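Local coordinates for F-BAR domain only protein 1 (Danio rerio, PDB 5JP2), which probably acts in an early step of clathrin-mediated endocytosis, with a Mu homology domain that binds an Eps15 peptide, at residues V19-T24 / G45-S50; F70-I75 / L257-V262; K86-D91 / F102-Q107; A252-L257 / K273-G278. All blocks are in the same frame, centred on the assembly; numbering follows the deposited sequence.

Contact 1 of 4, residues V19-T24 / G45-S50; sequences VAAAIT and GDLTMS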
# COMPACT_ATOMS: atom_id res chain seq x y z
N VAL B 19 -5.63 -13.91 16.19
CA VAL B 19 -6.13 -13.26 14.98
C VAL B 19 -4.95 -12.64 14.26
O VAL B 19 -3.87 -12.46 14.83
CB VAL B 19 -7.22 -12.20 15.25
CG1 VAL B 19 -8.42 -12.81 15.96
CG2 VAL B 19 -6.67 -11.02 16.04
N ALA B 20 -5.15 -12.30 13.00
CA ALA B 20 -4.13 -11.65 12.19
C ALA B 20 -4.71 -10.44 11.47
O ALA B 20 -5.89 -10.42 11.11
CB ALA B 20 -3.53 -12.63 11.19
N ALA B 21 -3.87 -9.44 11.25
CA ALA B 21 -4.25 -8.19 10.60
C ALA B 21 -3.43 -7.99 9.32
O ALA B 21 -2.32 -8.51 9.19
CB ALA B 21 -4.05 -7.00 11.53
N ALA B 22 -3.99 -7.24 8.37
CA ALA B 22 -3.27 -6.87 7.16
C ALA B 22 -3.56 -5.42 6.84
O ALA B 22 -4.72 -5.01 6.78
CB ALA B 22 -3.65 -7.75 5.97
N ILE B 23 -2.50 -4.65 6.65
CA ILE B 23 -2.56 -3.23 6.32
C ILE B 23 -2.07 -3.11 4.90
O ILE B 23 -0.92 -3.45 4.61
CB ILE B 23 -1.71 -2.39 7.28
CG1 ILE B 23 -2.22 -2.50 8.71
CG2 ILE B 23 -1.67 -0.96 6.86
CD1 ILE B 23 -1.37 -1.77 9.71
N THR B 24 -2.94 -2.65 4.00
CA THR B 24 -2.66 -2.53 2.58
C THR B 24 -2.83 -1.08 2.16
O THR B 24 -3.84 -0.47 2.47
CB THR B 24 -3.59 -3.43 1.77
OG1 THR B 24 -3.49 -4.75 2.28
CG2 THR B 24 -3.20 -3.43 0.33
N GLY B 45 -5.79 3.36 2.11
CA GLY B 45 -5.44 2.18 2.86
C GLY B 45 -6.64 1.35 3.25
O GLY B 45 -7.77 1.84 3.31
N ASP B 46 -6.35 0.10 3.58
CA ASP B 46 -7.35 -0.88 3.98
C ASP B 46 -6.81 -1.71 5.14
O ASP B 46 -5.68 -2.19 5.09
CB ASP B 46 -7.72 -1.79 2.82
CG ASP B 46 -8.38 -3.06 3.29
OD1 ASP B 46 -7.67 -4.07 3.41
OD2 ASP B 46 -9.60 -3.06 3.54
N LEU B 47 -7.62 -1.89 6.18
CA LEU B 47 -7.29 -2.78 7.29
C LEU B 47 -8.20 -3.99 7.27
O LEU B 47 -9.41 -3.87 7.41
CB LEU B 47 -7.41 -2.05 8.62
CG LEU B 47 -7.18 -2.88 9.88
CD1 LEU B 47 -5.77 -3.42 9.94
CD2 LEU B 47 -7.46 -2.04 11.09
N THR B 48 -7.61 -5.16 7.11
CA THR B 48 -8.34 -6.41 7.11
C THR B 48 -7.91 -7.23 8.33
O THR B 48 -6.76 -7.16 8.76
CB THR B 48 -8.10 -7.18 5.81
OG1 THR B 48 -8.71 -6.47 4.73
CG2 THR B 48 -8.67 -8.55 5.85
N MET B 49 -8.84 -7.98 8.91
CA MET B 49 -8.49 -8.90 9.98
C MET B 49 -8.91 -10.30 9.60
O MET B 49 -9.97 -10.51 9.01
CB MET B 49 -9.12 -8.49 11.30
CG MET B 49 -8.69 -9.39 12.43
SD MET B 49 -9.20 -8.84 14.04
CE MET B 49 -8.15 -7.45 14.31
N SER B 50 -8.06 -11.27 9.92
CA SER B 50 -8.27 -12.66 9.58
C SER B 50 -8.52 -13.48 10.85
O SER B 50 -7.96 -13.21 11.91
CB SER B 50 -7.06 -13.21 8.82
OG SER B 50 -7.34 -14.48 8.29
O HOH W 1 -5.40 -5.05 3.94
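Asp-46, paired with Thr-24 across the two strands, carries the flat side-chain group here. Its carboxylate receives Thr-48 OG1 on the syn lone pair of OD1 (2.9 Å), while OD2 forms a salt bridge with Lys-132. Both oxygens are thus held, which should limit rotation of the group. A water lies 2.9 Å from Ala-22 O, between the strands. The same face carries Ala-20, Ala-22 and Ser-50. The bound peptide lies against this face: an aromatic side chain packs on each of Ala-20, Thr-24 and Ser-50, and an apolar one on Ala-22. On the other face Met-49 has CG anti to its backbone N (chi1 -176°), which sets CG 3.3 Å from Ala-20 O; its SD goes on to Val-19 CG2 at 3.9 Å. Leu-47 CD1 turns toward the partner strand, 3.7 Å from Ala-22 O and 3.9 Å from Ile-23 CG1. The two strands form a β-hairpin, with backbone bonds running both ways in the hydrogen-bonded pairs Ala-20/Ser-50, Ala-22/Thr-48 and Thr-24/Asp-46. In the large sheet of the Mu homology domain, strand 17-31 also bonds to strand 266-283 and strand 39-52 lies next to 125-137, while the face with Ala-21 and Ile-23 is covered by strand 258-261.

Contact 2 of 4, residues F70-I75 / L257-V262; sequences FRLVNI and LDVELV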
# COMPACT_ATOMS: atom_id res chain seq x y z
N PHE B 70 -9.47 -3.64 19.61
CA PHE B 70 -8.19 -3.24 19.04
C PHE B 70 -8.04 -1.73 19.00
O PHE B 70 -8.98 -0.98 19.24
CB PHE B 70 -7.97 -3.84 17.66
CG PHE B 70 -8.89 -3.32 16.60
CD1 PHE B 70 -8.57 -2.18 15.88
CD2 PHE B 70 -10.04 -4.00 16.27
CE1 PHE B 70 -9.39 -1.71 14.89
CE2 PHE B 70 -10.86 -3.53 15.27
CZ PHE B 70 -10.53 -2.38 14.58
N ARG B 71 -6.82 -1.29 18.71
CA ARG B 71 -6.43 0.11 18.74
C ARG B 71 -5.67 0.47 17.47
O ARG B 71 -4.81 -0.28 17.03
CB ARG B 71 -5.53 0.35 19.95
CG ARG B 71 -5.27 1.77 20.29
CD ARG B 71 -4.13 1.88 21.29
NE ARG B 71 -4.41 1.18 22.54
CZ ARG B 71 -5.16 1.66 23.52
NH1 ARG B 71 -5.75 2.85 23.40
NH2 ARG B 71 -5.35 0.94 24.61
N LEU B 72 -5.98 1.63 16.89
CA LEU B 72 -5.13 2.20 15.85
C LEU B 72 -4.16 3.20 16.44
O LEU B 72 -4.55 4.05 17.25
CB LEU B 72 -5.96 2.88 14.77
CG LEU B 72 -7.12 2.11 14.17
CD1 LEU B 72 -7.87 3.04 13.25
CD2 LEU B 72 -6.62 0.90 13.42
N VAL B 73 -2.90 3.14 16.02
CA VAL B 73 -1.86 3.97 16.59
C VAL B 73 -1.09 4.66 15.47
O VAL B 73 -1.08 4.21 14.33
CB VAL B 73 -0.89 3.17 17.47
CG1 VAL B 73 -1.62 2.56 18.64
CG2 VAL B 73 -0.24 2.09 16.66
N ASN B 74 -0.43 5.76 15.84
CA ASN B 74 0.33 6.60 14.91
C ASN B 74 -0.54 7.03 13.73
O ASN B 74 -0.13 6.95 12.57
CB ASN B 74 1.60 5.90 14.44
CG ASN B 74 2.55 6.85 13.73
OD1 ASN B 74 2.54 8.05 13.97
ND2 ASN B 74 3.37 6.31 12.84
N ILE B 75 -1.74 7.50 14.04
CA ILE B 75 -2.73 7.82 13.03
C ILE B 75 -2.82 9.32 12.77
O ILE B 75 -3.76 9.77 12.12
CB ILE B 75 -4.09 7.25 13.41
CG1 ILE B 75 -4.50 7.76 14.78
CG2 ILE B 75 -4.03 5.74 13.41
CD1 ILE B 75 -5.91 7.46 15.12
N LEU B 257 0.33 4.35 10.00
CA LEU B 257 -0.70 3.70 10.79
C LEU B 257 -0.29 2.29 11.19
O LEU B 257 0.38 1.58 10.44
CB LEU B 257 -2.01 3.67 10.00
CG LEU B 257 -3.23 2.95 10.59
CD1 LEU B 257 -4.46 3.62 10.10
CD2 LEU B 257 -3.29 1.51 10.18
N ASP B 258 -0.68 1.90 12.39
CA ASP B 258 -0.43 0.55 12.89
C ASP B 258 -1.61 0.13 13.76
O ASP B 258 -2.42 0.95 14.17
CB ASP B 258 0.89 0.51 13.67
CG ASP B 258 1.54 -0.84 13.64
OD1 ASP B 258 0.94 -1.79 13.10
OD2 ASP B 258 2.64 -0.96 14.18
N VAL B 259 -1.70 -1.17 14.03
CA VAL B 259 -2.79 -1.73 14.81
C VAL B 259 -2.24 -2.61 15.93
O VAL B 259 -1.26 -3.34 15.73
CB VAL B 259 -3.77 -2.51 13.91
CG1 VAL B 259 -3.08 -3.69 13.28
CG2 VAL B 259 -4.98 -2.93 14.68
N GLU B 260 -2.83 -2.52 17.11
CA GLU B 260 -2.47 -3.40 18.21
C GLU B 260 -3.72 -3.76 18.99
O GLU B 260 -4.67 -2.98 19.06
CB GLU B 260 -1.43 -2.76 19.13
CG GLU B 260 -1.96 -1.68 20.03
CD GLU B 260 -0.86 -0.92 20.74
OE1 GLU B 260 0.29 -0.98 20.27
OE2 GLU B 260 -1.14 -0.28 21.77
N LEU B 261 -3.74 -4.97 19.54
CA LEU B 261 -4.89 -5.45 20.28
C LEU B 261 -4.93 -4.83 21.67
O LEU B 261 -3.90 -4.41 22.20
CB LEU B 261 -4.87 -6.96 20.41
CG LEU B 261 -4.94 -7.78 19.13
CD1 LEU B 261 -5.14 -9.25 19.46
CD2 LEU B 261 -6.03 -7.28 18.24
N VAL B 262 -6.11 -4.78 22.25
CA VAL B 262 -6.30 -4.23 23.59
C VAL B 262 -6.86 -5.35 24.44
O VAL B 262 -7.96 -5.85 24.18
CB VAL B 262 -7.24 -3.02 23.61
CG1 VAL B 262 -7.30 -2.45 24.99
CG2 VAL B 262 -6.76 -1.98 22.63
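Arg-71 and Glu-260 lie side by side and point the same way, yet their ionic contact is loose: NE of Arg-71 is 3.7 Å from OE2 of Glu-260, a long salt bridge with guanidinium and carboxylate planes 88° apart. Val-262 crosses the arginine at about a right angle, its CG2 3.8 Å from Arg-71 CB and again close to NH2. The bend at chi3 (-60°) swings NE back, so that the arginine wraps past this methyl. On the same face Val-73 reaches both acidic neighbours, with CG2 3.6 Å from Asp-258 CB and CG1 4.1 Å from Glu-260 CD. Under these side chains Arg-71/Glu-260 and Val-73/Asp-258 form hydrogen-bonded antiparallel pairs. They hold strand 258-261 against 69-73 as an outermost strand of a four-stranded antiparallel sheet, which packs against the large sheet of the Mu homology domain as the two layers of a β-sandwich. The inward face is apolar: Val-259 CG2 meets Phe-70 CD1 at 3.9 Å, and Leu-261 CD2 touches Phe-70 CB at 4.0 Å. Beyond the strand ends, Ile-75 CG2 rests on Leu-257 CD1. A second shell fixes the groups. Asp-101 takes NH1 of Arg-71 in a stronger salt bridge. OD1 of Asp-258 accepts from Val-259 N, which comes from above the carboxylate plane, and also binds Lys-273. The Phe-70 ring meets that of Phe-102, and Val-259 packs on Ala-21 and Met-268 of the large sheet.

Contact 3 of 4, residues K86-D91 / F102-Q107; sequences KLLYSD and FWFNMQ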
# COMPACT_ATOMS: atom_id res chain seq x y z
N LYS B 86 -21.11 -2.30 10.33
CA LYS B 86 -21.80 -3.55 10.57
C LYS B 86 -21.24 -4.25 11.80
O LYS B 86 -22.00 -4.76 12.63
CB LYS B 86 -21.64 -4.42 9.34
CG LYS B 86 -22.25 -3.88 8.08
CD LYS B 86 -22.00 -4.83 6.91
CE LYS B 86 -22.98 -5.99 6.81
NZ LYS B 86 -22.52 -6.94 5.75
N LEU B 87 -19.92 -4.32 11.91
CA LEU B 87 -19.27 -5.12 12.94
C LEU B 87 -18.64 -4.35 14.10
O LEU B 87 -18.24 -5.00 15.08
CB LEU B 87 -18.20 -5.98 12.28
CG LEU B 87 -18.72 -6.81 11.10
CD1 LEU B 87 -17.62 -7.53 10.43
CD2 LEU B 87 -19.74 -7.81 11.56
N LEU B 88 -18.55 -3.02 14.09
CA LEU B 88 -17.70 -2.37 15.07
C LEU B 88 -18.41 -1.29 15.86
O LEU B 88 -19.36 -0.66 15.40
CB LEU B 88 -16.46 -1.76 14.43
CG LEU B 88 -15.48 -2.68 13.72
CD1 LEU B 88 -14.51 -1.82 12.97
CD2 LEU B 88 -14.76 -3.58 14.72
N TYR B 89 -17.90 -1.09 17.08
CA TYR B 89 -18.26 -0.00 17.97
C TYR B 89 -17.08 0.93 18.17
O TYR B 89 -15.94 0.55 17.92
CB TYR B 89 -18.69 -0.52 19.35
CG TYR B 89 -19.92 -1.38 19.36
CD1 TYR B 89 -21.12 -0.89 18.89
CD2 TYR B 89 -19.89 -2.67 19.87
CE1 TYR B 89 -22.26 -1.66 18.91
CE2 TYR B 89 -21.03 -3.45 19.89
CZ TYR B 89 -22.21 -2.93 19.41
OH TYR B 89 -23.35 -3.69 19.42
N SER B 90 -17.35 2.12 18.68
CA SER B 90 -16.29 3.08 18.94
C SER B 90 -16.79 4.13 19.92
O SER B 90 -17.98 4.24 20.18
CB SER B 90 -15.81 3.77 17.66
OG SER B 90 -16.85 4.57 17.15
N ASP B 91 -15.85 4.94 20.41
CA ASP B 91 -16.20 6.02 21.32
C ASP B 91 -16.09 7.35 20.60
O ASP B 91 -14.98 7.81 20.32
CB ASP B 91 -15.27 6.01 22.53
CG ASP B 91 -15.77 6.90 23.64
OD1 ASP B 91 -16.87 7.46 23.50
OD2 ASP B 91 -15.05 7.07 24.65
N PHE B 102 -11.52 0.56 18.99
CA PHE B 102 -12.68 -0.08 18.40
C PHE B 102 -12.96 -1.39 19.12
O PHE B 102 -12.05 -2.09 19.53
CB PHE B 102 -12.45 -0.34 16.92
CG PHE B 102 -12.31 0.90 16.11
CD1 PHE B 102 -13.42 1.53 15.60
CD2 PHE B 102 -11.06 1.44 15.87
CE1 PHE B 102 -13.28 2.68 14.86
CE2 PHE B 102 -10.92 2.58 15.13
CZ PHE B 102 -12.03 3.20 14.62
N TRP B 103 -14.24 -1.70 19.27
CA TRP B 103 -14.68 -2.97 19.85
C TRP B 103 -15.55 -3.70 18.84
O TRP B 103 -16.33 -3.08 18.13
CB TRP B 103 -15.47 -2.76 21.14
CG TRP B 103 -14.72 -2.01 22.16
CD1 TRP B 103 -14.07 -2.53 23.25
CD2 TRP B 103 -14.50 -0.60 22.20
NE1 TRP B 103 -13.47 -1.52 23.96
CE2 TRP B 103 -13.72 -0.33 23.34
CE3 TRP B 103 -14.90 0.46 21.39
CZ2 TRP B 103 -13.32 0.96 23.68
CZ3 TRP B 103 -14.50 1.74 21.73
CH2 TRP B 103 -13.72 1.98 22.87
N PHE B 104 -15.42 -5.01 18.79
CA PHE B 104 -16.28 -5.80 17.93
C PHE B 104 -17.64 -6.00 18.58
O PHE B 104 -17.77 -6.09 19.80
CB PHE B 104 -15.66 -7.16 17.66
CG PHE B 104 -14.78 -7.19 16.48
CD1 PHE B 104 -15.28 -7.43 15.23
CD2 PHE B 104 -13.43 -6.98 16.62
CE1 PHE B 104 -14.45 -7.46 14.15
CE2 PHE B 104 -12.61 -7.00 15.54
CZ PHE B 104 -13.12 -7.25 14.31
N ASN B 105 -18.65 -6.11 17.73
CA ASN B 105 -19.93 -6.65 18.14
C ASN B 105 -19.84 -8.16 18.00
O ASN B 105 -19.80 -8.68 16.89
CB ASN B 105 -21.03 -6.08 17.25
CG ASN B 105 -22.42 -6.56 17.62
OD1 ASN B 105 -23.32 -5.74 17.82
ND2 ASN B 105 -22.62 -7.86 17.70
N MET B 106 -19.83 -8.88 19.12
CA MET B 106 -19.48 -10.29 19.01
C MET B 106 -20.62 -11.10 18.42
O MET B 106 -20.38 -12.14 17.81
CB MET B 106 -19.07 -10.85 20.37
CG MET B 106 -17.86 -10.17 21.00
SD MET B 106 -16.36 -10.08 20.02
CE MET B 106 -16.02 -11.78 19.68
N GLN B 107 -21.85 -10.63 18.56
CA GLN B 107 -22.97 -11.33 17.95
C GLN B 107 -22.97 -11.17 16.44
O GLN B 107 -23.13 -12.14 15.70
CB GLN B 107 -24.29 -10.83 18.57
CG GLN B 107 -24.47 -11.23 20.04
CD GLN B 107 -25.60 -10.47 20.73
OE1 GLN B 107 -26.68 -10.99 20.95
NE2 GLN B 107 -25.32 -9.23 21.09
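Leu-88 and Phe-104 stand side by side, pointing the same way. Leu-88 CG lies anti to its carbonyl carbon (chi1 -62°), and from it CD2 reaches over the centre of the phenylalanine ring. That CH-pi contact is nearly perpendicular: CD2 lies 3.8 Å from the ring centroid, 5° off the normal. Next to it on this face, Ser-90 CB comes obliquely to the Phe-102 ring, 3.9 Å from CD1. Trp-103, on the opposite face, turns an edge to the partner strand. Its CZ3 lies 3.6 Å from Ser-90 CA, and its CE3 is close to Tyr-89 O. These strands form a β-hairpin, in which Tyr-89 and Trp-103 make the hydrogen-bonded pair; Tyr-89 N reaches Trp-103 O at 2.7 Å. The pairing runs on past the strand, where Asn-105 N donates to Leu-87 O (2.9 Å). Asn-105 is the N-cap residue of helix 106-119, so this bond ties the start of the helix to the hairpin. The Tyr-89 side chain crosses that of Asn-105 obliquely, CE2 3.7 Å from Asn-105 CB. Phe-102 and Phe-104 are both buried: the first takes a cation-pi contact from Lys-100, the second packs on Leu-109 and Leu-130.

Contact 4 of 4, residues A252-L257 / K273-G278; sequences ASLSGL and KRFATG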
# COMPACT_ATOMS: atom_id res chain seq x y z
N ALA B 252 6.34 -2.44 6.00
CA ALA B 252 6.07 -1.14 6.58
C ALA B 252 4.83 -0.57 5.92
O ALA B 252 4.39 -1.04 4.87
CB ALA B 252 7.25 -0.19 6.41
N SER B 253 4.24 0.43 6.56
CA SER B 253 3.16 1.19 5.99
C SER B 253 3.69 2.56 5.56
O SER B 253 4.66 3.07 6.12
CB SER B 253 2.01 1.34 6.98
OG SER B 253 2.27 2.36 7.91
N LEU B 254 3.08 3.13 4.54
CA LEU B 254 3.46 4.48 4.15
C LEU B 254 2.84 5.52 5.07
O LEU B 254 3.50 6.49 5.45
CB LEU B 254 3.07 4.75 2.70
CG LEU B 254 3.70 3.78 1.71
CD1 LEU B 254 3.15 3.96 0.32
CD2 LEU B 254 5.19 3.97 1.74
N SER B 255 1.58 5.32 5.47
CA SER B 255 0.91 6.30 6.32
C SER B 255 1.52 6.36 7.70
O SER B 255 1.44 7.39 8.37
CB SER B 255 -0.57 5.96 6.43
OG SER B 255 -0.75 4.68 6.99
N GLY B 256 2.11 5.27 8.17
CA GLY B 256 2.56 5.19 9.54
C GLY B 256 1.57 4.52 10.45
O GLY B 256 1.92 4.19 11.59
N LEU B 257 0.33 4.35 10.00
CA LEU B 257 -0.70 3.70 10.79
C LEU B 257 -0.29 2.29 11.19
O LEU B 257 0.38 1.58 10.44
CB LEU B 257 -2.01 3.67 10.00
CG LEU B 257 -3.23 2.95 10.59
CD1 LEU B 257 -4.46 3.62 10.10
CD2 LEU B 257 -3.29 1.51 10.18
N LYS B 273 2.02 -5.99 6.34
CA LYS B 273 2.01 -4.63 5.80
C LYS B 273 2.53 -4.64 4.38
O LYS B 273 3.65 -5.09 4.13
CB LYS B 273 2.85 -3.71 6.67
CG LYS B 273 2.53 -3.81 8.09
CD LYS B 273 3.24 -2.76 8.87
CE LYS B 273 3.10 -3.04 10.34
NZ LYS B 273 3.42 -1.85 11.16
N ARG B 274 1.73 -4.14 3.44
CA ARG B 274 2.12 -4.09 2.04
C ARG B 274 1.64 -2.79 1.41
O ARG B 274 0.61 -2.23 1.78
CB ARG B 274 1.57 -5.27 1.26
CG ARG B 274 0.08 -5.40 1.29
CD ARG B 274 -0.38 -6.64 0.56
NE ARG B 274 -1.83 -6.66 0.38
CZ ARG B 274 -2.47 -7.56 -0.35
NH1 ARG B 274 -1.79 -8.51 -0.97
NH2 ARG B 274 -3.79 -7.51 -0.46
N PHE B 275 2.41 -2.30 0.45
CA PHE B 275 1.99 -1.12 -0.28
C PHE B 275 2.41 -1.22 -1.73
O PHE B 275 3.30 -1.98 -2.09
CB PHE B 275 2.54 0.15 0.38
CG PHE B 275 4.02 0.22 0.45
CD1 PHE B 275 4.77 0.53 -0.67
CD2 PHE B 275 4.67 0.03 1.65
CE1 PHE B 275 6.13 0.63 -0.60
CE2 PHE B 275 6.04 0.14 1.72
CZ PHE B 275 6.77 0.43 0.60
N ALA B 276 1.73 -0.44 -2.57
CA ALA B 276 2.00 -0.45 -3.99
C ALA B 276 1.66 0.92 -4.57
O ALA B 276 0.86 1.67 -4.02
CB ALA B 276 1.20 -1.53 -4.71
N THR B 277 2.27 1.22 -5.71
CA THR B 277 1.94 2.43 -6.43
C THR B 277 0.61 2.26 -7.14
O THR B 277 0.28 1.19 -7.65
CB THR B 277 3.00 2.77 -7.48
OG1 THR B 277 3.26 1.64 -8.29
CG2 THR B 277 4.23 3.24 -6.85
N GLY B 278 -0.17 3.32 -7.15
CA GLY B 278 -1.25 3.46 -8.09
C GLY B 278 -0.72 4.21 -9.29
O GLY B 278 0.20 3.75 -9.97
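Phe-275 lays its ring under Leu-254; its CB is 3.9 Å from Leu-254 CD1. With CG between the backbone N and the carbonyl carbon (chi1 60°), the ring leaves the strand with CG 3.8 Å from Leu-254 CG. CD2 is the ring atom nearest to Ala-252 O (3.4 Å), and CE2 is close to the same oxygen, which lies at the edge in the ring plane, where the aromatic C-H bonds point. Farther out, CE2 and CZ are near Leu-254 CD2. That methyl sits 3.8 Å above the ring centre, 7° off the normal, in a CH-pi contact, and the two side chains cross at about a right angle. Lys-273, two residues earlier, comes from the same side of the strand. Its CB is 3.6 Å from Ala-252 O, and its extended chain runs past Ala-252, CD 4.0 Å from CA, before NZ ends in a salt bridge with Asp-258. The loop is braced in part by its own serines: Ser-253 OG accepts from Gly-256 N (an ST motif), and Ser-255 OG accepts from Leu-257 N (an ST turn) and also bonds Glu-25. Gly-256 has a positive phi that suits glycine. Arg-274 points away from the loop and bonds the backbone of the bound peptide, with a cation-pi contact to an aromatic side chain there. The loop leads from strand 242-250 to strand 258-261 and lies over strand 266-283, with Leu-254 also on Ile-27 of strand 17-31 and on Pro-172.

In the fold
From the N terminus, contact 1 closes first, as the hairpin of strands 17-31 and 39-52 in the large sheet. The chain then enters the small sheet at 70-75, whose partner is 257-262, with 181 residues between; contact 3, the hairpin 86-91/102-107, is nested inside that long loop and shares the small sheet with contact 2. Contact 4 crosses contact 2: its segment 252-257 ends in Leu-257, the first residue of 257-262, and 273-278 follows beyond. Packing of Ile-23 on Leu-257 and of Leu-47 on Leu-72 ties the two sheets together, while a probable bond from Arg-274 N to Ile-23 O links contacts 1 and 4 inside the large sheet. Contacts 3 and 4 do not touch.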